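Glycoside Hydrolase (Bacteroides uniformis, PDB 5T99) probably cleaves galactosidic bonds as a family 2 glycoside hydrolase of an agarose-degrading pathway, and binds the iminosugar galacto-isofagomine in its active site. Local coordinates at residues A[156-161]-A[379-383]; A[125-131]-A[391-395]; A[168-172]-A[322-326]; A[372-376]-A[430-434]. All blocks are in the same frame, centred on the assembly; numbering follows the deposited sequence.

Contact 1 of 4, residues A[156-161]-A[379-383]; sequences RDLSSR and KVDNG. With GIF (D-galacto-isofagomine), chain C.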
loop_
_atom_site.group_PDB
_atom_site.type_symbol
_atom_site.label_atom_id
_atom_site.label_comp_id
_atom_site.label_asym_id
_atom_site.label_seq_id
_atom_site.Cartn_x
_atom_site.Cartn_y
_atom_site.Cartn_z
ATOM N N ARG A 156 10.561 11.420 16.692
ATOM C CA ARG A 156 10.033 11.854 17.979
ATOM C C ARG A 156 8.838 11.019 18.386
ATOM O O ARG A 156 8.127 10.483 17.538
ATOM C CB ARG A 156 9.598 13.313 17.895
ATOM C CG ARG A 156 10.709 14.273 17.517
ATOM C CD ARG A 156 10.222 15.706 17.629
ATOM N NE ARG A 156 11.168 16.666 17.062
ATOM C CZ ARG A 156 10.969 17.984 17.002
ATOM N NH1 ARG A 156 9.848 18.521 17.488
ATOM N NH2 ARG A 156 11.900 18.772 16.460
ATOM N N ASP A 157 8.604 10.925 19.693
ATOM C CA ASP A 157 7.394 10.287 20.186
ATOM C C ASP A 157 6.241 11.236 19.881
ATOM O O ASP A 157 6.441 12.441 19.746
ATOM C CB ASP A 157 7.474 9.949 21.695
ATOM C CG ASP A 157 6.494 8.812 22.114
ATOM O OD1 ASP A 157 5.594 8.408 21.327
ATOM O OD2 ASP A 157 6.628 8.309 23.254
ATOM N N LEU A 158 5.050 10.668 19.731
ATOM C CA LEU A 158 3.823 11.426 19.497
ATOM C C LEU A 158 3.845 12.175 18.155
ATOM O O LEU A 158 3.316 13.280 18.038
ATOM C CB LEU A 158 3.551 12.366 20.679
ATOM C CG LEU A 158 3.635 11.685 22.053
ATOM C CD1 LEU A 158 3.671 12.703 23.188
ATOM C CD2 LEU A 158 2.478 10.704 22.212
ATOM N N SER A 159 4.455 11.543 17.153
ATOM C CA SER A 159 4.601 12.110 15.818
ATOM C C SER A 159 3.771 11.385 14.756
ATOM O O SER A 159 3.821 11.762 13.571
ATOM C CB SER A 159 6.072 12.079 15.419
ATOM O OG SER A 159 6.527 10.750 15.263
ATOM N N SER A 160 3.010 10.369 15.183
ATOM C CA SER A 160 2.224 9.522 14.280
ATOM C C SER A 160 1.073 8.840 15.017
ATOM O O SER A 160 1.274 8.315 16.095
ATOM C CB SER A 160 3.120 8.465 13.642
ATOM O OG SER A 160 2.411 7.770 12.642
ATOM N N ARG A 161 -0.118 8.837 14.423
ATOM C CA ARG A 161 -1.281 8.132 14.988
ATOM C C ARG A 161 -1.300 6.639 14.640
ATOM O O ARG A 161 -2.114 5.897 15.163
ATOM C CB ARG A 161 -2.591 8.761 14.507
ATOM C CG ARG A 161 -2.701 10.246 14.790
ATOM C CD ARG A 161 -4.076 10.790 14.454
ATOM N NE ARG A 161 -4.422 10.654 13.031
ATOM C CZ ARG A 161 -5.180 9.691 12.497
ATOM N NH1 ARG A 161 -5.417 9.696 11.191
ATOM N NH2 ARG A 161 -5.710 8.719 13.229
ATOM N N LYS A 379 -3.004 17.331 15.446
ATOM C CA LYS A 379 -3.692 16.156 15.982
ATOM C C LYS A 379 -2.817 15.478 17.014
ATOM O O LYS A 379 -3.326 15.033 18.037
ATOM C CB LYS A 379 -4.001 15.131 14.899
ATOM C CG LYS A 379 -5.061 15.538 13.896
ATOM C CD LYS A 379 -5.218 14.436 12.867
ATOM C CE LYS A 379 -6.350 14.734 11.913
ATOM N NZ LYS A 379 -6.323 13.838 10.734
ATOM N N VAL A 380 -1.516 15.370 16.723
ATOM C CA VAL A 380 -0.525 14.831 17.662
ATOM C C VAL A 380 0.564 15.868 17.888
ATOM O O VAL A 380 0.789 16.707 17.025
ATOM C CB VAL A 380 0.077 13.497 17.172
ATOM C CG1 VAL A 380 -1.002 12.426 17.111
ATOM C CG2 VAL A 380 0.763 13.639 15.813
ATOM N N ASP A 381 1.239 15.796 19.036
ATOM C CA ASP A 381 2.175 16.852 19.487
ATOM C C ASP A 381 3.322 17.135 18.540
ATOM O O ASP A 381 3.694 18.286 18.361
ATOM C CB ASP A 381 2.753 16.534 20.883
ATOM C CG ASP A 381 1.789 16.865 22.019
ATOM O OD1 ASP A 381 2.102 16.531 23.174
ATOM O OD2 ASP A 381 0.719 17.463 21.777
ATOM N N ASN A 382 3.880 16.084 17.944
ATOM C CA ASN A 382 4.996 16.219 17.008
ATOM C C ASN A 382 4.631 15.794 15.571
ATOM O O ASN A 382 5.470 15.259 14.841
ATOM C CB ASN A 382 6.199 15.440 17.541
ATOM C CG ASN A 382 6.712 16.001 18.859
ATOM O OD1 ASN A 382 7.149 17.150 18.924
ATOM N ND2 ASN A 382 6.666 15.196 19.910
ATOM N N GLY A 383 3.379 16.054 15.180
ATOM C CA GLY A 383 2.901 15.800 13.825
ATOM C C GLY A 383 3.386 16.828 12.806
ATOM O O GLY A 383 4.256 17.674 13.101
HETATM C C GIF C . -8.745 8.153 10.276
HETATM N N GIF C . -10.167 7.939 10.497
HETATM O O GIF C . -11.566 4.499 12.862
HETATM C C1 GIF C . -8.004 6.832 10.335
HETATM O O1 GIF C . -7.923 6.734 12.734
HETATM C C2 GIF C . -8.380 6.032 11.580
HETATM O O2 GIF C . -6.600 7.082 10.337
HETATM C C3 GIF C . -9.886 5.811 11.674
HETATM C C4 GIF C . -10.626 7.144 11.623
HETATM C C5 GIF C . -10.247 5.055 12.954
#

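Contact 2 of 4, residues A[125-131]-A[391-395]; sequences EHPYGYT and WSKKD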
loop_
_atom_site.group_PDB
_atom_site.type_symbol
_atom_site.label_atom_id
_atom_site.label_comp_id
_atom_site.label_asym_id
_atom_site.label_seq_id
_atom_site.Cartn_x
_atom_site.Cartn_y
_atom_site.Cartn_z
ATOM N N GLU A 125 18.758 17.885 5.175
ATOM C CA GLU A 125 17.952 17.866 6.381
ATOM C C GLU A 125 16.492 17.748 5.977
ATOM O O GLU A 125 15.973 18.626 5.304
ATOM C CB GLU A 125 18.189 19.137 7.199
ATOM C CG GLU A 125 17.391 19.194 8.497
ATOM C CD GLU A 125 17.915 20.227 9.471
ATOM O OE1 GLU A 125 17.154 21.136 9.847
ATOM O OE2 GLU A 125 19.091 20.133 9.866
ATOM N N HIS A 126 15.832 16.674 6.395
ATOM C CA HIS A 126 14.492 16.359 5.896
ATOM C C HIS A 126 13.579 15.791 6.988
ATOM O O HIS A 126 13.734 14.634 7.386
ATOM C CB HIS A 126 14.604 15.386 4.713
ATOM C CG HIS A 126 13.348 15.273 3.921
ATOM N ND1 HIS A 126 13.054 16.110 2.869
ATOM C CD2 HIS A 126 12.283 14.452 4.058
ATOM C CE1 HIS A 126 11.868 15.798 2.380
ATOM N NE2 HIS A 126 11.380 14.791 3.081
ATOM N N PRO A 127 12.624 16.604 7.482
ATOM C CA PRO A 127 11.775 16.115 8.569
ATOM C C PRO A 127 10.732 15.047 8.189
ATOM O O PRO A 127 10.568 14.099 8.941
ATOM C CB PRO A 127 11.099 17.394 9.104
ATOM C CG PRO A 127 11.217 18.402 8.021
ATOM C CD PRO A 127 12.410 18.043 7.205
ATOM N N TYR A 128 10.035 15.198 7.059
ATOM C CA TYR A 128 8.864 14.352 6.747
ATOM C C TYR A 128 9.279 13.011 6.147
ATOM O O TYR A 128 9.880 12.955 5.077
ATOM C CB TYR A 128 7.923 15.086 5.800
ATOM C CG TYR A 128 6.523 14.507 5.658
ATOM C CD1 TYR A 128 5.791 14.084 6.771
ATOM C CD2 TYR A 128 5.904 14.428 4.400
ATOM C CE1 TYR A 128 4.507 13.575 6.637
ATOM C CE2 TYR A 128 4.622 13.920 4.260
ATOM C CZ TYR A 128 3.924 13.500 5.381
ATOM O OH TYR A 128 2.651 13.004 5.265
ATOM N N GLY A 129 8.942 11.924 6.824
ATOM C CA GLY A 129 9.469 10.621 6.446
ATOM C C GLY A 129 8.889 9.936 5.223
ATOM O O GLY A 129 9.433 8.920 4.788
ATOM N N TYR A 130 7.806 10.484 4.666
ATOM C CA TYR A 130 7.109 9.881 3.542
ATOM C C TYR A 130 7.433 10.484 2.177
ATOM O O TYR A 130 7.118 9.868 1.158
ATOM C CB TYR A 130 5.610 9.967 3.776
ATOM C CG TYR A 130 5.138 9.218 5.000
ATOM C CD1 TYR A 130 5.036 7.829 4.993
ATOM C CD2 TYR A 130 4.785 9.895 6.163
ATOM C CE1 TYR A 130 4.604 7.138 6.120
ATOM C CE2 TYR A 130 4.347 9.219 7.286
ATOM C CZ TYR A 130 4.251 7.841 7.266
ATOM O OH TYR A 130 3.804 7.160 8.382
ATOM N N THR A 131 8.012 11.687 2.145
ATOM C CA THR A 131 8.535 12.261 0.908
ATOM C C THR A 131 10.009 11.944 0.797
ATOM O O THR A 131 10.721 11.844 1.811
ATOM C CB THR A 131 8.333 13.788 0.834
ATOM O OG1 THR A 131 8.748 14.402 2.056
ATOM C CG2 THR A 131 6.868 14.111 0.598
ATOM N N TRP A 391 7.525 23.560 5.106
ATOM C CA TRP A 391 7.684 22.376 4.247
ATOM C C TRP A 391 6.493 21.956 3.369
ATOM O O TRP A 391 6.690 21.180 2.420
ATOM C CB TRP A 391 8.098 21.186 5.109
ATOM C CG TRP A 391 9.498 21.277 5.565
ATOM C CD1 TRP A 391 9.955 21.830 6.731
ATOM C CD2 TRP A 391 10.649 20.813 4.861
ATOM N NE1 TRP A 391 11.320 21.725 6.799
ATOM C CE2 TRP A 391 11.778 21.104 5.667
ATOM C CE3 TRP A 391 10.841 20.166 3.629
ATOM C CZ2 TRP A 391 13.092 20.774 5.276
ATOM C CZ3 TRP A 391 12.150 19.838 3.235
ATOM C CH2 TRP A 391 13.257 20.150 4.058
ATOM N N SER A 392 5.286 22.453 3.656
ATOM C CA SER A 392 4.069 21.950 2.981
ATOM C C SER A 392 4.119 22.065 1.466
ATOM O O SER A 392 3.788 21.104 0.773
ATOM C CB SER A 392 2.797 22.639 3.495
ATOM O OG SER A 392 2.863 24.042 3.338
ATOM N N LYS A 393 4.530 23.229 0.963
ATOM C CA LYS A 393 4.669 23.412 -0.485
ATOM C C LYS A 393 5.724 22.476 -1.060
ATOM O O LYS A 393 5.486 21.845 -2.091
ATOM C CB LYS A 393 4.978 24.869 -0.891
ATOM C CG LYS A 393 5.101 25.043 -2.407
ATOM C CD LYS A 393 5.448 26.451 -2.860
ATOM C CE LYS A 393 4.259 27.377 -2.806
ATOM N NZ LYS A 393 4.406 28.499 -3.770
ATOM N N LYS A 394 6.881 22.410 -0.406
ATOM C CA LYS A 394 7.969 21.555 -0.876
ATOM C C LYS A 394 7.570 20.069 -0.902
ATOM O O LYS A 394 7.888 19.362 -1.868
ATOM C CB LYS A 394 9.244 21.728 -0.039
ATOM C CG LYS A 394 9.984 23.041 -0.243
ATOM C CD LYS A 394 11.499 22.870 -0.064
ATOM C CE LYS A 394 12.152 22.348 -1.355
ATOM N NZ LYS A 394 13.495 21.722 -1.145
ATOM N N ASP A 395 6.886 19.611 0.145
ATOM C CA ASP A 395 6.479 18.207 0.220
ATOM C C ASP A 395 5.366 17.838 -0.762
ATOM O O ASP A 395 5.422 16.773 -1.379
ATOM C CB ASP A 395 6.112 17.794 1.656
ATOM C CG ASP A 395 7.335 17.565 2.526
ATOM O OD1 ASP A 395 8.333 17.005 2.000
ATOM O OD2 ASP A 395 7.303 17.949 3.729
HETATM O O HOH W 1 9.901 17.309 4.857
#

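Contact 3 of 4, residues A[168-172]-A[322-326]; sequences IYRNV and GAAVN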
loop_
_atom_site.group_PDB
_atom_site.type_symbol
_atom_site.label_atom_id
_atom_site.label_comp_id
_atom_site.label_asym_id
_atom_site.label_seq_id
_atom_site.Cartn_x
_atom_site.Cartn_y
_atom_site.Cartn_z
ATOM N N ILE A 168 15.930 4.079 7.582
ATOM C CA ILE A 168 15.952 4.307 6.145
ATOM C C ILE A 168 15.175 3.137 5.559
ATOM O O ILE A 168 15.752 2.150 5.099
ATOM C CB ILE A 168 17.388 4.419 5.583
ATOM C CG1 ILE A 168 18.178 5.490 6.364
ATOM C CG2 ILE A 168 17.333 4.757 4.098
ATOM C CD1 ILE A 168 19.636 5.629 5.965
ATOM N N TYR A 169 13.850 3.278 5.626
ATOM C CA TYR A 169 12.875 2.223 5.334
ATOM C C TYR A 169 12.510 2.081 3.846
ATOM O O TYR A 169 11.743 1.170 3.471
ATOM C CB TYR A 169 11.598 2.452 6.165
ATOM C CG TYR A 169 10.682 3.568 5.668
ATOM C CD1 TYR A 169 9.443 3.282 5.088
ATOM C CD2 TYR A 169 11.050 4.914 5.782
ATOM C CE1 TYR A 169 8.612 4.302 4.624
ATOM C CE2 TYR A 169 10.235 5.928 5.330
ATOM C CZ TYR A 169 9.022 5.627 4.745
ATOM O OH TYR A 169 8.223 6.654 4.293
ATOM N N ARG A 170 13.019 2.986 3.006
ATOM C CA ARG A 170 12.822 2.906 1.550
ATOM C C ARG A 170 14.169 2.907 0.856
ATOM O O ARG A 170 15.195 3.206 1.477
ATOM C CB ARG A 170 11.975 4.076 1.039
ATOM C CG ARG A 170 10.531 4.082 1.531
ATOM C CD ARG A 170 9.716 5.118 0.781
ATOM N NE ARG A 170 8.324 5.164 1.238
ATOM C CZ ARG A 170 7.521 6.226 1.147
ATOM N NH1 ARG A 170 7.956 7.384 0.635
ATOM N NH2 ARG A 170 6.274 6.148 1.612
ATOM N N ASN A 171 14.161 2.591 -0.437
ATOM C CA ASN A 171 15.403 2.405 -1.180
ATOM C C ASN A 171 16.222 3.692 -1.272
ATOM O O ASN A 171 15.695 4.805 -1.127
ATOM C CB ASN A 171 15.130 1.872 -2.588
ATOM C CG ASN A 171 14.458 0.512 -2.594
ATOM O OD1 ASN A 171 13.402 0.339 -3.210
ATOM N ND2 ASN A 171 15.055 -0.457 -1.923
ATOM N N VAL A 172 17.517 3.507 -1.503
ATOM C CA VAL A 172 18.473 4.593 -1.663
ATOM C C VAL A 172 19.144 4.395 -3.015
ATOM O O VAL A 172 19.414 3.259 -3.405
ATOM C CB VAL A 172 19.507 4.589 -0.514
ATOM C CG1 VAL A 172 20.489 5.743 -0.659
ATOM C CG2 VAL A 172 18.797 4.684 0.834
ATOM N N GLY A 322 7.307 -5.408 8.750
ATOM C CA GLY A 322 7.566 -4.022 9.112
ATOM C C GLY A 322 7.381 -3.058 7.941
ATOM O O GLY A 322 6.653 -3.359 6.985
ATOM N N ALA A 323 8.067 -1.921 8.012
ATOM C CA ALA A 323 7.930 -0.836 7.028
ATOM C C ALA A 323 8.980 -0.827 5.916
ATOM O O ALA A 323 8.808 -0.103 4.938
ATOM C CB ALA A 323 7.928 0.514 7.732
ATOM N N ALA A 324 10.060 -1.599 6.037
ATOM C CA ALA A 324 11.049 -1.663 4.952
ATOM C C ALA A 324 10.369 -2.099 3.641
ATOM O O ALA A 324 9.596 -3.057 3.639
ATOM C CB ALA A 324 12.188 -2.609 5.300
ATOM N N VAL A 325 10.639 -1.382 2.547
ATOM C CA VAL A 325 9.996 -1.679 1.268
ATOM C C VAL A 325 10.346 -3.093 0.837
ATOM O O VAL A 325 11.515 -3.475 0.808
ATOM C CB VAL A 325 10.382 -0.693 0.138
ATOM C CG1 VAL A 325 9.847 -1.165 -1.217
ATOM C CG2 VAL A 325 9.820 0.683 0.433
ATOM N N ASN A 326 9.314 -3.870 0.530
ATOM C CA ASN A 326 9.484 -5.192 -0.042
ATOM C C ASN A 326 8.415 -5.409 -1.109
ATOM O O ASN A 326 7.226 -5.465 -0.812
ATOM C CB ASN A 326 9.406 -6.254 1.052
ATOM C CG ASN A 326 9.683 -7.649 0.529
ATOM O OD1 ASN A 326 8.899 -8.212 -0.256
ATOM N ND2 ASN A 326 10.794 -8.227 0.973
#

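Contact 4 of 4, residues A[372-376]-A[430-434]; sequences FDEWT and VAKYL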
loop_
_atom_site.group_PDB
_atom_site.type_symbol
_atom_site.label_atom_id
_atom_site.label_comp_id
_atom_site.label_asym_id
_atom_site.label_seq_id
_atom_site.Cartn_x
_atom_site.Cartn_y
_atom_site.Cartn_z
ATOM N N PHE A 372 -1.005 14.331 3.459
ATOM C CA PHE A 372 -0.886 14.742 4.865
ATOM C C PHE A 372 -2.057 14.288 5.717
ATOM O O PHE A 372 -3.180 14.133 5.225
ATOM C CB PHE A 372 -0.814 16.272 4.996
ATOM C CG PHE A 372 0.235 16.924 4.138
ATOM C CD1 PHE A 372 1.570 16.605 4.294
ATOM C CD2 PHE A 372 -0.120 17.872 3.185
ATOM C CE1 PHE A 372 2.541 17.204 3.501
ATOM C CE2 PHE A 372 0.840 18.478 2.391
ATOM C CZ PHE A 372 2.179 18.147 2.547
ATOM N N ASP A 373 -1.787 14.116 7.008
ATOM C CA ASP A 373 -2.810 13.789 8.015
ATOM C C ASP A 373 -3.197 14.992 8.888
ATOM O O ASP A 373 -4.238 14.965 9.552
ATOM C CB ASP A 373 -2.325 12.628 8.891
ATOM C CG ASP A 373 -3.349 12.196 9.915
ATOM O OD1 ASP A 373 -4.495 11.873 9.521
ATOM O OD2 ASP A 373 -3.008 12.188 11.121
ATOM N N GLU A 374 -2.371 16.034 8.902
ATOM C CA GLU A 374 -2.734 17.307 9.560
ATOM C C GLU A 374 -2.040 18.473 8.859
ATOM O O GLU A 374 -1.033 18.272 8.189
ATOM C CB GLU A 374 -2.367 17.274 11.053
ATOM C CG GLU A 374 -0.880 17.121 11.332
ATOM C CD GLU A 374 -0.549 17.044 12.816
ATOM O OE1 GLU A 374 -1.150 16.228 13.524
ATOM O OE2 GLU A 374 0.334 17.786 13.274
ATOM N N TRP A 375 -2.581 19.682 9.012
ATOM C CA TRP A 375 -2.030 20.848 8.330
ATOM C C TRP A 375 -1.367 21.784 9.328
ATOM O O TRP A 375 -0.280 21.468 9.780
ATOM C CB TRP A 375 -3.087 21.549 7.477
ATOM C CG TRP A 375 -3.632 20.735 6.356
ATOM C CD1 TRP A 375 -3.084 19.615 5.794
ATOM C CD2 TRP A 375 -4.836 21.003 5.631
ATOM N NE1 TRP A 375 -3.883 19.160 4.775
ATOM C CE2 TRP A 375 -4.964 19.993 4.649
ATOM C CE3 TRP A 375 -5.823 22.001 5.715
ATOM C CZ2 TRP A 375 -6.038 19.944 3.765
ATOM C CZ3 TRP A 375 -6.883 21.958 4.833
ATOM C CH2 TRP A 375 -6.985 20.932 3.867
ATOM N N THR A 376 -1.993 22.920 9.666
ATOM C CA THR A 376 -1.419 23.856 10.645
ATOM C C THR A 376 -1.831 23.512 12.068
ATOM O O THR A 376 -1.122 23.873 12.992
ATOM C CB THR A 376 -1.793 25.336 10.368
ATOM O OG1 THR A 376 -3.178 25.572 10.671
ATOM C CG2 THR A 376 -1.495 25.713 8.910
ATOM N N VAL A 430 -6.437 27.265 3.776
ATOM C CA VAL A 430 -5.366 26.276 3.778
ATOM C C VAL A 430 -5.705 25.207 2.733
ATOM O O VAL A 430 -4.832 24.790 1.972
ATOM C CB VAL A 430 -5.123 25.670 5.187
ATOM C CG1 VAL A 430 -3.923 24.731 5.173
ATOM C CG2 VAL A 430 -4.889 26.764 6.225
ATOM N N ALA A 431 -6.974 24.801 2.658
ATOM C CA ALA A 431 -7.415 23.889 1.609
ATOM C C ALA A 431 -7.180 24.452 0.193
ATOM O O ALA A 431 -6.672 23.747 -0.689
ATOM C CB ALA A 431 -8.879 23.542 1.790
ATOM N N LYS A 432 -7.572 25.708 -0.030
ATOM C CA LYS A 432 -7.331 26.360 -1.327
ATOM C C LYS A 432 -5.828 26.370 -1.690
ATOM O O LYS A 432 -5.442 26.017 -2.802
ATOM C CB LYS A 432 -7.882 27.786 -1.324
ATOM C CG LYS A 432 -7.890 28.457 -2.691
ATOM C CD LYS A 432 -8.338 29.900 -2.591
ATOM C CE LYS A 432 -8.361 30.577 -3.947
ATOM N NZ LYS A 432 -6.994 30.679 -4.545
ATOM N N TYR A 433 -5.006 26.759 -0.722
ATOM C CA TYR A 433 -3.557 26.813 -0.876
ATOM C C TYR A 433 -2.987 25.505 -1.429
ATOM O O TYR A 433 -2.211 25.519 -2.394
ATOM C CB TYR A 433 -2.928 27.200 0.481
ATOM C CG TYR A 433 -1.455 26.944 0.636
ATOM C CD1 TYR A 433 -0.513 27.675 -0.083
ATOM C CD2 TYR A 433 -0.994 25.982 1.520
ATOM C CE1 TYR A 433 0.854 27.444 0.074
ATOM C CE2 TYR A 433 0.365 25.742 1.683
ATOM C CZ TYR A 433 1.282 26.470 0.958
ATOM O OH TYR A 433 2.626 26.224 1.146
ATOM N N LEU A 434 -3.388 24.388 -0.825
ATOM C CA LEU A 434 -2.935 23.064 -1.259
ATOM C C LEU A 434 -3.564 22.648 -2.581
ATOM O O LEU A 434 -2.895 22.065 -3.417
ATOM C CB LEU A 434 -3.235 22.002 -0.193
ATOM C CG LEU A 434 -2.503 22.213 1.131
ATOM C CD1 LEU A 434 -3.081 21.306 2.209
ATOM C CD2 LEU A 434 -0.995 22.008 0.977
#

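Contact 1 of 4, residues A[156-161]-A[379-383]
Asn382 and Arg156 meet where the sugar-binding domain reaches the catalytic barrel of this family 2 glycoside hydrolase. Asn382 is the third residue of a type I beta turn, Val380 to Gly383. Its amide is turned to the loop 156-161 with both ends in use. Asn382 ND2 donates to Asp157 O at 2.8 Å, and its OD1 takes a weak bond at the edge of the Arg156 guanidinium. The guanidinium and amide planes stand 80° apart. Glu113 forms a salt bridge with NE of the same arginine. The backbone N of Asn382 bonds to Leu158 O at 2.9 Å, entering from above the carbonyl plane.

Val380 lies across the Arg161 chain at about a right angle, with its CG1 3.6 Å from Arg161 CG. Beyond this point the arginine bends at chi3 (-62°) and turns its guanidinium to the ligand. Lys379 crosses it at a slant, its CD 3.9 Å from Arg161 NE. Asp373 forms salt bridges with Arg161 NE and Lys379 NZ, and Lys379 NZ also bonds to Asn416 O. The loop thus brings a ligand-binding arginine into the pocket. Arg161 NH1 donates to O2 of galacto-isofagomine at 3.0 Å, and Arg161 NH2 to its O1 at 3.0 Å.

Contact 2 of 4, residues A[125-131]-A[391-395]
The Trp391 indole carries the Pro127 ring on one face. Pro127 CG stands 3.7 Å from the centroid of the five-membered ring, 16° off its normal, a CH-pi contact. Pro127 CD lies above the same ring system, 3.4 Å from Trp391 CZ2. A water lies over the same face, toward the rim. His126 approaches the six-membered ring obliquely, with the planes at 75°. The His126 ring has the same water over one face and Thr131 OG1 at its edge, in plane. Phe133 stacks on this histidine.

The second half of the contact is polar. Thr131 OG1 donates to Asp395 OD1 at 2.6 Å, meeting it from above the carboxylate plane. Thr131 OG1 is placed between the backbone N and the carbonyl carbon (chi1 48°), and also accepts from His126 NE2 at 2.9 Å. Asp395 OD2 takes a bond from the water, which in turn accepts from Tyr128 N. Tyr384 OH is bonded to OD2 as well.

The contact joins the end of strand 121-126 and the turn after it, in the sugar-binding domain, to helix 388-403 of the barrel. Its chemistry is a buried hydrogen-bond chain from His126 through Thr131 to Asp395. Both oxygens of Asp395 are bonded, which would probably favour the ionised form.

Contact 3 of 4, residues A[168-172]-A[322-326]
This contact is part of the interface between the sugar-binding domain and the TIM-barrel domain, and both of its segments are loops. Tyr169 and Val325 make the main link. Val325 N donates to Tyr169 O at 2.9 Å, nearly along the C=O axis. Tyr169 O also receives a CA-H...O contact from Ala324 CA at 3.3 Å. One carbonyl thus meets two consecutive residues of the loop 322-326.

Further contacts accompany this bond. Ala323 O lies at the edge of the Tyr169 ring, in its plane, 3.4 Å from CD1. Ala323 CB touches the same carbon more loosely. Val325 CG2 lies against the aliphatic part of Arg170, 3.6 Å from its CG, with the two side chains crossing at a slant. This arginine chain runs extended from CG to NE, and its CG lies over one face of the Tyr169 ring, toward the rim. At its far end, Tyr169 OH stands 3.2 Å above the centre of the guanidinium plane. Tyr169 OH bonds to Gly129 O, and Arg170 NH1 to Tyr130 O and Asp108 O, all within the sugar-binding domain. Arg170 NH2 reaches Pro351 O on the barrel side, so this arginine bridges the two domains.

The loop 168-172 leads directly into strand 172-177, which lies between strands 28-29 and 102-107 of an antiparallel sheet. The loop 322-326 follows strand 305-313 of the barrel. It ends at Asn326, the N-cap of helix 327-339, where OD1 takes the backbone N of Ala329.

Contact 4 of 4, residues A[372-376]-A[430-434]
The loop 372-376 passes beside one turn of helix 427-441, with Trp375 and Val430 closest in backbone, their CA atoms 7.8 Å apart. Both belong to the TIM-barrel domain. The loop follows barrel strand 366-370, and the contact packs it against an outer helix of the barrel.

Trp375 carries most of the contact. Leu434 CD1 sits over one face of the indole, 3.6 Å from the centroid of the five-membered ring and 24° off the normal. This is a CH-pi contact. The leucine side chain crosses the tryptophan at a slant. Val430, one helical turn earlier, slides past the indole in the opposite direction and reaches its benzo side. Its CG1 lies anti to the backbone N (chi1 -175°), and comes to 3.4 Å from Trp375 CE3. Ala431 meets the far rim of the benzo ring, its CB 3.8 Å from Trp375 CH2.

The polar edge of the indole looks elsewhere: Trp375 NE1 donates to Ile414 O of barrel strand 409-416. Phe388 of helix 388-403 also meets the Trp375 ring, so helices 388-403 and 427-441 both touch this side chain. Phe372 adds a lighter touch on the other branch of the leucine, with Phe372 CE2 lying 4.2 Å from Leu434 CD2.

How the contacts relate
Contacts 1, 2 and 3 all tie the sugar-binding domain to the TIM-barrel domain, while contact 4 lies within the barrel domain. Contact 1 reaches the ligand through Arg161. Contact 4 supplies second-shell partners of contact 1: Asp373 OD2 pairs with Arg161 NE at 2.8 Å, and Glu374 OE1 accepts from Lys379 N. Contacts 2 and 4 meet where helices 388-403 and 427-441 touch, with Ser392 OG bonded to Tyr433 OH. Contact 3 joins contact 2 through Tyr169 OH and Gly129 O, 2.6 Å apart. Tyr128 and Phe372 have side chains about 12 Å from galacto-isofagomine. Contacts 3 and 4 are the farthest apart, their centres about 27 Å from each other.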